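Protein-tyrosine-phosphatase (Chaetomium thermophilum var. thermophilum DSM 1495, PDB 5M43) probably removes phosphate from tyrosine and serine/threonine side chains of proteins, this chain being the dual-specificity phosphatase domain of the ribosome-assembly factor Yvh1. Local coordinates at residues A20-A23 / R24-K27; R44-E47 / A48-H51; K121-R125 / F126-D130. All coordinates share one frame; numbering follows the deposited sequence. Where two conformers were deposited one is given.

Interaction 1 of 3, residues A20-A23 / R24-K27; sequences ANRA and RLIK
Arg-22 meets Leu-25 and Ile-26 at the start of helix 23-29, where Arg-22 holds the N-cap position. The contact is the first turn of this helix, just after the short helix 17-20, in the dual-specificity phosphatase domain.

The polar part is all backbone. Arg-22 O accepts two N-H groups. Ile-26 N reaches Arg-22 O at 3.1 Å, with an almost straight N-H (171°) and close to the C=O axis. Leu-25 N lies 3.0 Å from Arg-22 O, but it comes from above the carbonyl plane and its N-H is bent (132°). The regular helical pattern continues with Lys-27 N, 2.9 Å from Ala-23 O.

The apolar part has two patches. In the outer one, the side chains of Arg-22 and Leu-25 run side by side and point the same way. Leu-25 CG packs 3.9 Å from Arg-22 CB. The arginine chain bends at its third torsion, and Leu-25 CD1 meets the guanidinium at its edge, 3.6 Å from NH1 of Arg-22. Leu-25 also touches Leu-3.

Ile-26 makes the inner patch. Its CB points back toward residues 20-23. CG1 of Ile-26 sits anti to the carbonyl carbon (chi1 -60°), beside the backbone N, which lays CG1 against the carbonyl of Arg-22, 3.4 Å from Arg-22 O. CD1 of Ile-26 goes on to approach Ala-20 O. Both Ile-26 and Ala-20 are buried and rest on Leu-100 of strand 99-102, so this turn packs its inner side on the central sheet.

Lys-27 leaves on another side. Its NZ forms a salt bridge with Glu-47 of helix 47-50. Its chain is bent and passes close to the first-turn carbonyl, with CD of Lys-27 3.3 Å from Ala-23 O.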
ATOM      1  N   ALA A  20      -9.615   2.310  -9.509  1.00 20.11           N
ATOM      2  CA  ALA A  20     -10.125   1.412  -8.472  1.00 20.99           C
ATOM      3  C   ALA A  20     -11.636   1.229  -8.598  1.00 25.17           C
ATOM      4  O   ALA A  20     -12.192   0.273  -8.031  1.00 26.58           O
ATOM      5  CB  ALA A  20      -9.805   1.970  -7.082  1.00 21.89           C
ATOM      6  N   ASN A  21     -12.323   2.145  -9.299  1.00 25.24           N
ATOM      7  CA  ASN A  21     -13.750   1.987  -9.496  1.00 26.06           C
ATOM      8  C   ASN A  21     -14.102   1.214 -10.754  1.00 27.94           C
ATOM      9  O   ASN A  21     -15.293   1.010 -11.012  1.00 30.22           O
ATOM     10  CB  ASN A  21     -14.440   3.348  -9.586  1.00 28.69           C
ATOM     11  CG  ASN A  21     -14.723   3.874  -8.256  1.00 34.83           C
ATOM     12  OD1 ASN A  21     -14.749   3.142  -7.266  1.00 35.22           O
ATOM     13  ND2 ASN A  21     -14.964   5.138  -8.203  1.00 35.15           N
ATOM     14  N   ARG A  22     -13.109   0.858 -11.568  1.00 24.47           N
ATOM     15  CA  ARG A  22     -13.366   0.216 -12.863  1.00 25.65           C
ATOM     16  C   ARG A  22     -13.479  -1.309 -12.647  1.00 26.28           C
ATOM     17  O   ARG A  22     -12.475  -2.015 -12.433  1.00 24.16           O
ATOM     18  CB  ARG A  22     -12.243   0.567 -13.827  1.00 31.04           C
ATOM     19  CG  ARG A  22     -12.705   0.888 -15.210  1.00 40.89           C
ATOM     20  CD  ARG A  22     -11.597   1.513 -16.103  1.00 42.15           C
ATOM     21  NE  ARG A  22     -11.612   2.976 -15.959  1.00 45.48           N
ATOM     22  CZ  ARG A  22     -10.564   3.731 -15.608  1.00 45.67           C
ATOM     23  NH1 ARG A  22      -9.366   3.200 -15.368  1.00 42.32           N
ATOM     24  NH2 ARG A  22     -10.713   5.046 -15.511  1.00 41.58           N
ATOM     25  N   ALA A  23     -14.716  -1.821 -12.706  1.00 26.67           N
ATOM     26  CA  ALA A  23     -14.951  -3.258 -12.558  1.00 27.59           C
ATOM     27  C   ALA A  23     -14.076  -4.073 -13.501  1.00 26.20           C
ATOM     28  O   ALA A  23     -13.582  -5.142 -13.136  1.00 24.63           O
ATOM     29  CB  ALA A  23     -16.420  -3.580 -12.817  1.00 28.40           C
ATOM     30  N   ARG A  24     -13.874  -3.573 -14.715  0.53 24.76           N
ATOM     31  CA  ARG A  24     -13.082  -4.289 -15.709  0.53 22.72           C
ATOM     32  C   ARG A  24     -11.658  -4.537 -15.237  0.53 21.61           C
ATOM     33  O   ARG A  24     -11.080  -5.595 -15.509  0.53 21.93           O
ATOM     34  CB  ARG A  24     -13.091  -3.490 -17.002  0.53 22.22           C
ATOM     35  CG  ARG A  24     -12.588  -4.292 -18.167  0.53 22.16           C
ATOM     36  CD  ARG A  24     -12.447  -3.400 -19.406  0.53 24.86           C
ATOM     37  NE  ARG A  24     -13.709  -2.919 -19.920  0.53 24.85           N
ATOM     38  CZ  ARG A  24     -14.489  -3.589 -20.772  0.53 30.86           C
ATOM     39  NH1 ARG A  24     -14.172  -4.818 -21.182  0.53 30.85           N
ATOM     40  NH2 ARG A  24     -15.602  -3.040 -21.226  0.53 33.09           N
ATOM     41  N   LEU A  25     -11.062  -3.573 -14.534  1.00 20.79           N
ATOM     42  CA  LEU A  25      -9.682  -3.720 -14.092  1.00 19.33           C
ATOM     43  C   LEU A  25      -9.610  -4.596 -12.859  1.00 20.48           C
ATOM     44  O   LEU A  25      -8.642  -5.331 -12.683  1.00 20.69           O
ATOM     45  CB  LEU A  25      -9.062  -2.339 -13.780  1.00 19.63           C
ATOM     46  CG  LEU A  25      -9.045  -1.344 -14.965  1.00 20.15           C
ATOM     47  CD1 LEU A  25      -8.205  -0.139 -14.547  1.00 22.23           C
ATOM     48  CD2 LEU A  25      -8.471  -1.993 -16.215  1.00 23.32           C
ATOM     49  N   ILE A  26     -10.579  -4.451 -11.939  1.00 20.49           N
ATOM     50  CA  ILE A  26     -10.639  -5.368 -10.803  1.00 22.44           C
ATOM     51  C   ILE A  26     -10.689  -6.806 -11.307  1.00 21.75           C
ATOM     52  O   ILE A  26      -9.978  -7.691 -10.797  1.00 22.74           O
ATOM     53  CB  ILE A  26     -11.885  -5.005  -9.965  1.00 24.89           C
ATOM     54  CG1 ILE A  26     -11.824  -3.545  -9.433  1.00 30.76           C
ATOM     55  CG2 ILE A  26     -12.183  -6.089  -8.944  1.00 24.48           C
ATOM     56  CD1 ILE A  26     -10.523  -3.058  -8.904  1.00 30.14           C
ATOM     57  N   LYS A  27     -11.517  -7.066 -12.326  1.00 21.82           N
ATOM     58  CA  LYS A  27     -11.642  -8.432 -12.855  1.00 22.38           C
ATOM     59  C   LYS A  27     -10.384  -8.849 -13.603  1.00 21.59           C
ATOM     60  O   LYS A  27      -9.952 -10.000 -13.494  1.00 22.51           O
ATOM     61  CB  LYS A  27     -12.873  -8.563 -13.748  1.00 25.85           C
ATOM     62  CG  LYS A  27     -14.192  -8.561 -12.937  1.00 35.48           C
ATOM     63  CD  LYS A  27     -15.302  -7.876 -13.739  1.00 44.12           C
ATOM     64  CE  LYS A  27     -15.770  -8.732 -14.899  1.00 50.54           C
ATOM     65  NZ  LYS A  27     -16.292 -10.040 -14.353  1.00 54.60           N
TER

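Interaction 2 of 3, residues R44-E47 / A48-H51; sequences RENE and AFRH
Asn-46 OD1 accepts the backbone N-H of Ala-48 at 2.8 Å. The donor lies in the carbonyl plane, on a lone pair of OD1, and the N-H points well at it (159°). This is an Asx turn: Asn-46 is the N-cap of the short, weakly bonded helix 47-50, on the surface of the phosphatase domain. CG of Asn-46 is anti to the backbone N (chi1 -175°), and this turns OD1 to face the N-H of Ala-48, the second residue of the helix.

The backbone of Asn-46 is used as well. Phe-49 N donates to Asn-46 O at 2.8 Å. The two side chains meet too: Asn-46 CB lies at the edge of the Phe-49 ring, 4.0 Å from CD2 of Phe-49, and the amide plane stands almost upright to the ring. Phe-49 is the buried residue here, and it packs on Ile-26 of helix 23-29.

Two arginines cross between loop and helix. At the C-terminal end, Arg-44 bonds through NH1 to Val-52 O just beyond, and makes a weak, bent bond from NH1 to Arg-50 O at 3.3 Å. The Arg-50 guanidinium packs back on the loop, with Arg-44 O over one face and no hydrogen bond between them.

A water closes the helix end: it donates to Glu-47 O at 3.0 Å and accepts from His-51 N at 2.8 Å.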
ATOM      1  N   ARG A  44     -21.206  -2.291  -4.186  1.00 46.95           N
ATOM      2  CA  ARG A  44     -21.529  -3.688  -3.931  1.00 49.25           C
ATOM      3  C   ARG A  44     -22.615  -4.217  -4.857  1.00 52.06           C
ATOM      4  O   ARG A  44     -22.807  -5.435  -4.926  1.00 54.71           O
ATOM      5  CB  ARG A  44     -21.965  -3.881  -2.489  1.00 50.76           C
ATOM      6  CG  ARG A  44     -20.939  -3.448  -1.423  1.00 50.12           C
ATOM      7  CD  ARG A  44     -19.949  -4.561  -1.192  1.00 47.68           C
ATOM      8  NE  ARG A  44     -18.982  -4.264  -0.141  1.00 44.17           N
ATOM      9  CZ  ARG A  44     -17.860  -4.963   0.043  1.00 42.69           C
ATOM     10  NH1 ARG A  44     -17.593  -6.008  -0.738  1.00 40.51           N
ATOM     11  NH2 ARG A  44     -17.013  -4.639   1.008  1.00 41.38           N
ATOM     12  N   GLU A  45     -23.330  -3.340  -5.558  1.00 50.87           N
ATOM     13  CA  GLU A  45     -24.293  -3.788  -6.556  1.00 53.85           C
ATOM     14  C   GLU A  45     -23.634  -4.254  -7.843  1.00 49.84           C
ATOM     15  O   GLU A  45     -24.315  -4.841  -8.694  1.00 49.38           O
ATOM     16  CB  GLU A  45     -25.286  -2.672  -6.874  1.00 59.11           C
ATOM     17  CG  GLU A  45     -25.708  -1.916  -5.658  1.00 63.88           C
ATOM     18  CD  GLU A  45     -26.804  -2.636  -4.929  1.00 71.40           C
ATOM     19  OE1 GLU A  45     -27.714  -3.156  -5.612  1.00 75.35           O
ATOM     20  OE2 GLU A  45     -26.739  -2.706  -3.676  1.00 74.39           O
ATOM     21  N   ASN A  46     -22.347  -3.990  -8.014  1.00 46.00           N
ATOM     22  CA  ASN A  46     -21.609  -4.485  -9.166  1.00 46.23           C
ATOM     23  C   ASN A  46     -20.942  -5.793  -8.770  1.00 46.34           C
ATOM     24  O   ASN A  46     -20.190  -5.830  -7.791  1.00 42.31           O
ATOM     25  CB  ASN A  46     -20.581  -3.455  -9.633  1.00 44.75           C
ATOM     26  CG  ASN A  46     -19.877  -3.867 -10.904  1.00 47.08           C
ATOM     27  OD1 ASN A  46     -19.416  -5.009 -11.048  1.00 43.29           O
ATOM     28  ND2 ASN A  46     -19.799  -2.934 -11.856  1.00 49.70           N
ATOM     29  N   GLU A  47     -21.211  -6.852  -9.550  1.00 47.03           N
ATOM     30  CA  GLU A  47     -20.692  -8.189  -9.257  1.00 48.61           C
ATOM     31  C   GLU A  47     -19.194  -8.182  -9.009  1.00 43.77           C
ATOM     32  O   GLU A  47     -18.689  -8.971  -8.209  1.00 43.94           O
ATOM     33  CB  GLU A  47     -21.032  -9.146 -10.412  1.00 55.78           C
ATOM     34  CG  GLU A  47     -20.286  -8.842 -11.739  1.00 60.71           C
ATOM     35  CD  GLU A  47     -18.945  -9.575 -11.901  1.00 63.14           C
ATOM     36  OE1 GLU A  47     -18.560 -10.357 -11.007  1.00 63.44           O
ATOM     37  OE2 GLU A  47     -18.274  -9.364 -12.941  1.00 63.93           O
ATOM     38  N   ALA A  48     -18.459  -7.302  -9.684  1.00 40.19           N
ATOM     39  CA  ALA A  48     -17.010  -7.280  -9.521  1.00 36.20           C
ATOM     40  C   ALA A  48     -16.619  -6.897  -8.105  1.00 32.96           C
ATOM     41  O   ALA A  48     -15.538  -7.272  -7.624  1.00 34.36           O
ATOM     42  CB  ALA A  48     -16.392  -6.279 -10.501  1.00 33.59           C
ATOM     43  N   PHE A  49     -17.451  -6.110  -7.433  1.00 34.81           N
ATOM     44  CA  PHE A  49     -17.113  -5.645  -6.087  1.00 34.72           C
ATOM     45  C   PHE A  49     -17.884  -6.343  -4.984  1.00 34.78           C
ATOM     46  O   PHE A  49     -17.532  -6.168  -3.816  1.00 35.74           O
ATOM     47  CB  PHE A  49     -17.344  -4.126  -5.970  1.00 34.60           C
ATOM     48  CG  PHE A  49     -16.463  -3.307  -6.902  1.00 30.50           C
ATOM     49  CD1 PHE A  49     -15.185  -2.939  -6.503  1.00 30.09           C
ATOM     50  CD2 PHE A  49     -16.910  -2.921  -8.176  1.00 31.12           C
ATOM     51  CE1 PHE A  49     -14.337  -2.217  -7.357  1.00 26.47           C
ATOM     52  CE2 PHE A  49     -16.078  -2.193  -9.034  1.00 28.92           C
ATOM     53  CZ  PHE A  49     -14.794  -1.810  -8.625  1.00 25.39           C
ATOM     54  N   ARG A  50     -18.892  -7.153  -5.326  1.00 37.12           N
ATOM     55  CA  ARG A  50     -19.841  -7.640  -4.329  1.00 42.96           C
ATOM     56  C   ARG A  50     -19.149  -8.390  -3.197  1.00 41.83           C
ATOM     57  O   ARG A  50     -19.550  -8.268  -2.024  1.00 45.23           O
ATOM     58  CB  ARG A  50     -20.878  -8.531  -5.003  1.00 49.19           C
ATOM     59  CG  ARG A  50     -21.645  -9.433  -4.035  1.00 57.20           C
ATOM     60  CD  ARG A  50     -22.901  -9.977  -4.696  1.00 63.33           C
ATOM     61  NE  ARG A  50     -23.860  -8.903  -4.957  1.00 67.72           N
ATOM     62  CZ  ARG A  50     -24.682  -8.392  -4.039  1.00 71.16           C
ATOM     63  NH1 ARG A  50     -24.671  -8.856  -2.793  1.00 72.79           N
ATOM     64  NH2 ARG A  50     -25.519  -7.411  -4.360  1.00 73.13           N
ATOM     65  N   HIS A  51     -18.106  -9.159  -3.504  1.00 36.90           N
ATOM     66  CA  HIS A  51     -17.455  -9.938  -2.454  1.00 40.34           C
ATOM     67  C   HIS A  51     -16.033  -9.476  -2.136  1.00 36.66           C
ATOM     68  O   HIS A  51     -15.300 -10.202  -1.463  1.00 37.44           O
ATOM     69  CB  HIS A  51     -17.463 -11.425  -2.831  1.00 45.12           C
ATOM     70  CG  HIS A  51     -18.846 -11.998  -3.002  1.00 49.56           C
ATOM     71  ND1 HIS A  51     -19.668 -12.308  -1.936  1.00 52.01           N
ATOM     72  CD2 HIS A  51     -19.558 -12.288  -4.120  1.00 51.70           C
ATOM     73  CE1 HIS A  51     -20.818 -12.773  -2.391  1.00 54.23           C
ATOM     74  NE2 HIS A  51     -20.780 -12.768  -3.712  1.00 53.38           N
TER
HETATM   75  O   HOH W   1     -16.866  -9.696  -5.993  1.00 41.20           O

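Interaction 3 of 3, residues K121-R125 / F126-D130; sequences KYPYR and FGKSD. With NO3 (nitrate ion), chain C.
This is a local contact round a tight turn, in the loop between helix 109-121 and helix 135-147, where Pro-123 and Tyr-124 meet Lys-128 on one side and Arg-125 meets Phe-126 on the other.

On the outer side, the side chains of Lys-128 and Pro-123 run together, with CD of Lys-128 3.7 Å from CB of Pro-123. The same CD lies over the face of the Tyr-124 ring in a CH-pi contact, 3.9 Å from the ring centroid. Lys-128 CG is anti to the backbone N (chi1 177°), and the extended chain carries its methylenes past the ring up to the hydroxyl.

The backbone makes a Schellman motif after the short helical run 123-125. Lys-128 N donates to Pro-123 O at 2.9 Å, and Gly-127 N gives a weak bond to Tyr-124 O. Residues 124-127 form a type I beta turn. Gly-127 has positive phi (110°), where a CB would press against the preceding carbonyl oxygen. A nitrate ion, probably from the crystallisation liquor, sits at the start of the run. Its O1 accepts from Tyr-124 N at 2.9 Å. Its O3 accepts from Arg-125 N at 2.7 Å.

On the inner side, Arg-125 CG sits over one face of the Phe-126 ring, 4.1 Å from its centroid. The guanidinium then lies across a face of Tyr-122 and makes a cation-pi contact with Trp-145. Phe-126 is buried against Leu-118, Leu-119 and Ala-142. With an alanine here, the ring would be gone, which would probably open a gap between the two helices and leave the Arg-125 methylenes without their platform. CD2 of Phe-126 lies 3.2 Å from Tyr-122 O.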
ATOM      1  N   LYS A 121       8.078  -5.807   5.294  1.00 22.52           N
ATOM      2  CA  LYS A 121       8.245  -7.190   4.809  1.00 23.38           C
ATOM      3  C   LYS A 121       9.654  -7.476   4.294  1.00 25.03           C
ATOM      4  O   LYS A 121      10.177  -8.583   4.521  1.00 27.28           O
ATOM      5  CB  LYS A 121       7.207  -7.505   3.749  1.00 21.17           C
ATOM      6  CG  LYS A 121       7.368  -9.004   3.271  1.00 24.14           C
ATOM      7  CD  LYS A 121       6.210  -9.351   2.521  1.00 26.59           C
ATOM      8  CE  LYS A 121       6.340 -10.862   2.161  1.00 29.78           C
ATOM      9  NZ  LYS A 121       5.188 -11.307   1.306  1.00 33.79           N
ATOM     10  N   TYR A 122      10.302  -6.507   3.645  1.00 24.58           N
ATOM     11  CA  TYR A 122      11.618  -6.707   3.027  1.00 26.12           C
ATOM     12  C   TYR A 122      12.683  -5.713   3.513  1.00 25.30           C
ATOM     13  O   TYR A 122      13.355  -5.046   2.709  1.00 26.06           O
ATOM     14  CB  TYR A 122      11.487  -6.641   1.516  1.00 25.14           C
ATOM     15  CG  TYR A 122      10.414  -7.502   0.912  1.00 22.88           C
ATOM     16  CD1 TYR A 122       9.221  -6.931   0.477  1.00 23.68           C
ATOM     17  CD2 TYR A 122      10.600  -8.870   0.759  1.00 28.14           C
ATOM     18  CE1 TYR A 122       8.220  -7.702  -0.114  1.00 25.87           C
ATOM     19  CE2 TYR A 122       9.611  -9.643   0.179  1.00 29.47           C
ATOM     20  CZ  TYR A 122       8.426  -9.056  -0.248  1.00 29.36           C
ATOM     21  OH  TYR A 122       7.482  -9.863  -0.850  1.00 30.11           O
ATOM     22  N   PRO A 123      12.923  -5.655   4.819  1.00 26.18           N
ATOM     23  CA  PRO A 123      13.895  -4.679   5.321  1.00 29.53           C
ATOM     24  C   PRO A 123      15.291  -4.854   4.744  1.00 29.38           C
ATOM     25  O   PRO A 123      15.982  -3.857   4.531  1.00 31.94           O
ATOM     26  CB  PRO A 123      13.873  -4.923   6.849  1.00 32.24           C
ATOM     27  CG  PRO A 123      13.307  -6.337   7.019  1.00 30.92           C
ATOM     28  CD  PRO A 123      12.297  -6.444   5.906  1.00 28.11           C
ATOM     29  N   TYR A 124      15.760  -6.093   4.520  1.00 31.54           N
ATOM     30  CA  TYR A 124      17.107  -6.234   3.980  1.00 32.77           C
ATOM     31  C   TYR A 124      17.218  -5.754   2.545  1.00 32.65           C
ATOM     32  O   TYR A 124      18.301  -5.320   2.128  1.00 35.48           O
ATOM     33  CB  TYR A 124      17.560  -7.679   4.068  1.00 36.04           C
ATOM     34  CG  TYR A 124      17.759  -8.123   5.483  1.00 35.77           C
ATOM     35  CD1 TYR A 124      18.904  -7.796   6.174  1.00 37.99           C
ATOM     36  CD2 TYR A 124      16.767  -8.838   6.142  1.00 37.49           C
ATOM     37  CE1 TYR A 124      19.078  -8.191   7.474  1.00 39.28           C
ATOM     38  CE2 TYR A 124      16.936  -9.258   7.439  1.00 36.07           C
ATOM     39  CZ  TYR A 124      18.087  -8.927   8.110  1.00 41.35           C
ATOM     40  OH  TYR A 124      18.283  -9.369   9.424  1.00 45.02           O
ATOM     41  N   ARG A 125      16.138  -5.821   1.778  1.00 30.84           N
ATOM     42  CA  ARG A 125      16.178  -5.269   0.433  1.00 33.99           C
ATOM     43  C   ARG A 125      16.480  -3.772   0.445  1.00 34.78           C
ATOM     44  O   ARG A 125      17.125  -3.258  -0.479  1.00 36.61           O
ATOM     45  CB  ARG A 125      14.855  -5.555  -0.284  1.00 34.51           C
ATOM     46  CG  ARG A 125      14.796  -5.061  -1.707  1.00 33.19           C
ATOM     47  CD  ARG A 125      13.352  -5.144  -2.211  1.00 31.42           C
ATOM     48  NE  ARG A 125      12.855  -6.519  -2.340  1.00 34.37           N
ATOM     49  CZ  ARG A 125      11.563  -6.808  -2.558  1.00 32.69           C
ATOM     50  NH1 ARG A 125      10.635  -5.817  -2.644  1.00 33.32           N
ATOM     51  NH2 ARG A 125      11.206  -8.090  -2.646  1.00 34.32           N
ATOM     52  N   PHE A 126      15.998  -3.054   1.454  1.00 36.14           N
ATOM     53  CA  PHE A 126      16.119  -1.602   1.512  1.00 35.82           C
ATOM     54  C   PHE A 126      17.195  -1.142   2.486  1.00 40.34           C
ATOM     55  O   PHE A 126      17.235   0.045   2.839  1.00 39.30           O
ATOM     56  CB  PHE A 126      14.758  -0.995   1.848  1.00 31.23           C
ATOM     57  CG  PHE A 126      13.704  -1.442   0.911  1.00 26.79           C
ATOM     58  CD1 PHE A 126      13.796  -1.096  -0.432  1.00 25.70           C
ATOM     59  CD2 PHE A 126      12.672  -2.276   1.328  1.00 25.45           C
ATOM     60  CE1 PHE A 126      12.853  -1.515  -1.336  1.00 26.13           C
ATOM     61  CE2 PHE A 126      11.701  -2.705   0.423  1.00 26.73           C
ATOM     62  CZ  PHE A 126      11.807  -2.356  -0.930  1.00 26.50           C
ATOM     63  N   GLY A 127      18.064  -2.059   2.917  1.00 44.72           N
ATOM     64  CA  GLY A 127      19.290  -1.738   3.627  1.00 47.49           C
ATOM     65  C   GLY A 127      19.395  -2.090   5.108  1.00 48.29           C
ATOM     66  O   GLY A 127      20.285  -1.551   5.785  1.00 50.11           O
ATOM     67  N   LYS A 128      18.556  -2.985   5.628  1.00 46.84           N
ATOM     68  CA  LYS A 128      18.506  -3.209   7.071  1.00 47.71           C
ATOM     69  C   LYS A 128      19.877  -3.423   7.736  1.00 59.55           C
ATOM     70  O   LYS A 128      19.985  -3.220   8.952  1.00 62.21           O
ATOM     71  CB  LYS A 128      17.581  -4.385   7.413  1.00 41.66           C
ATOM     72  CG  LYS A 128      17.538  -4.721   8.913  1.00 41.14           C
ATOM     73  CD  LYS A 128      16.526  -5.807   9.283  1.00 39.64           C
ATOM     74  CE  LYS A 128      16.966  -6.509  10.576  1.00 48.06           C
ATOM     75  NZ  LYS A 128      15.931  -6.408  11.668  1.00 52.54           N
ATOM     76  N   SER A 129      20.956  -3.743   7.017  1.00 66.12           N
ATOM     77  CA  SER A 129      22.232  -3.582   7.729  1.00 73.21           C
ATOM     78  C   SER A 129      23.445  -3.435   6.818  1.00 73.49           C
ATOM     79  O   SER A 129      24.467  -4.099   7.024  1.00 78.05           O
ATOM     80  CB  SER A 129      22.478  -4.716   8.730  1.00 78.00           C
ATOM     81  OG  SER A 129      21.788  -4.450   9.940  1.00 79.06           O
ATOM     82  N   ASP A 130      23.393  -2.513   5.872  1.00 67.43           N
ATOM     83  CA  ASP A 130      24.542  -1.628   5.736  1.00 68.09           C
ATOM     84  C   ASP A 130      24.446  -0.733   6.964  1.00 67.51           C
ATOM     85  O   ASP A 130      23.373  -0.215   7.244  1.00 60.70           O
ATOM     86  CB  ASP A 130      24.512  -0.787   4.450  1.00 70.70           C
ATOM     87  CG  ASP A 130      23.999  -1.558   3.234  1.00 73.74           C
ATOM     88  OD1 ASP A 130      24.347  -2.751   3.078  1.00 76.75           O
ATOM     89  OD2 ASP A 130      23.237  -0.966   2.428  1.00 73.46           O
TER
HETATM   90  N   NO3 C 302      14.228  -8.856   3.068  1.00 42.13           N
HETATM   91  O1  NO3 C 302      14.151  -8.511   4.251  1.00 36.43           O
HETATM   92  O2  NO3 C 302      13.752  -9.964   2.714  1.00 47.88           O
HETATM   93  O3  NO3 C 302      14.766  -8.095   2.222  1.00 47.12           O

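In the fold
Interactions 1 and 2 are neighbours and touch. The Lys-27 to Glu-47 salt bridge links helices 23-29 and 47-50 by charge, and CB of Ala-23, 3.6 Å from CB of Ala-48, joins them by packing. Both begin a helix: interaction 1 has only backbone hydrogen bonds across its segments, while in interaction 2 a side-chain amide also caps a backbone N-H. Interaction 2 is a surface contact; interactions 1 and 3 are partly buried. Interaction 3 lies on the opposite side of the chain's centre, with its centre about 33 and 38 Å from those of interactions 1 and 2. It ends a helical run instead, and CH-pi contacts carry its side chains.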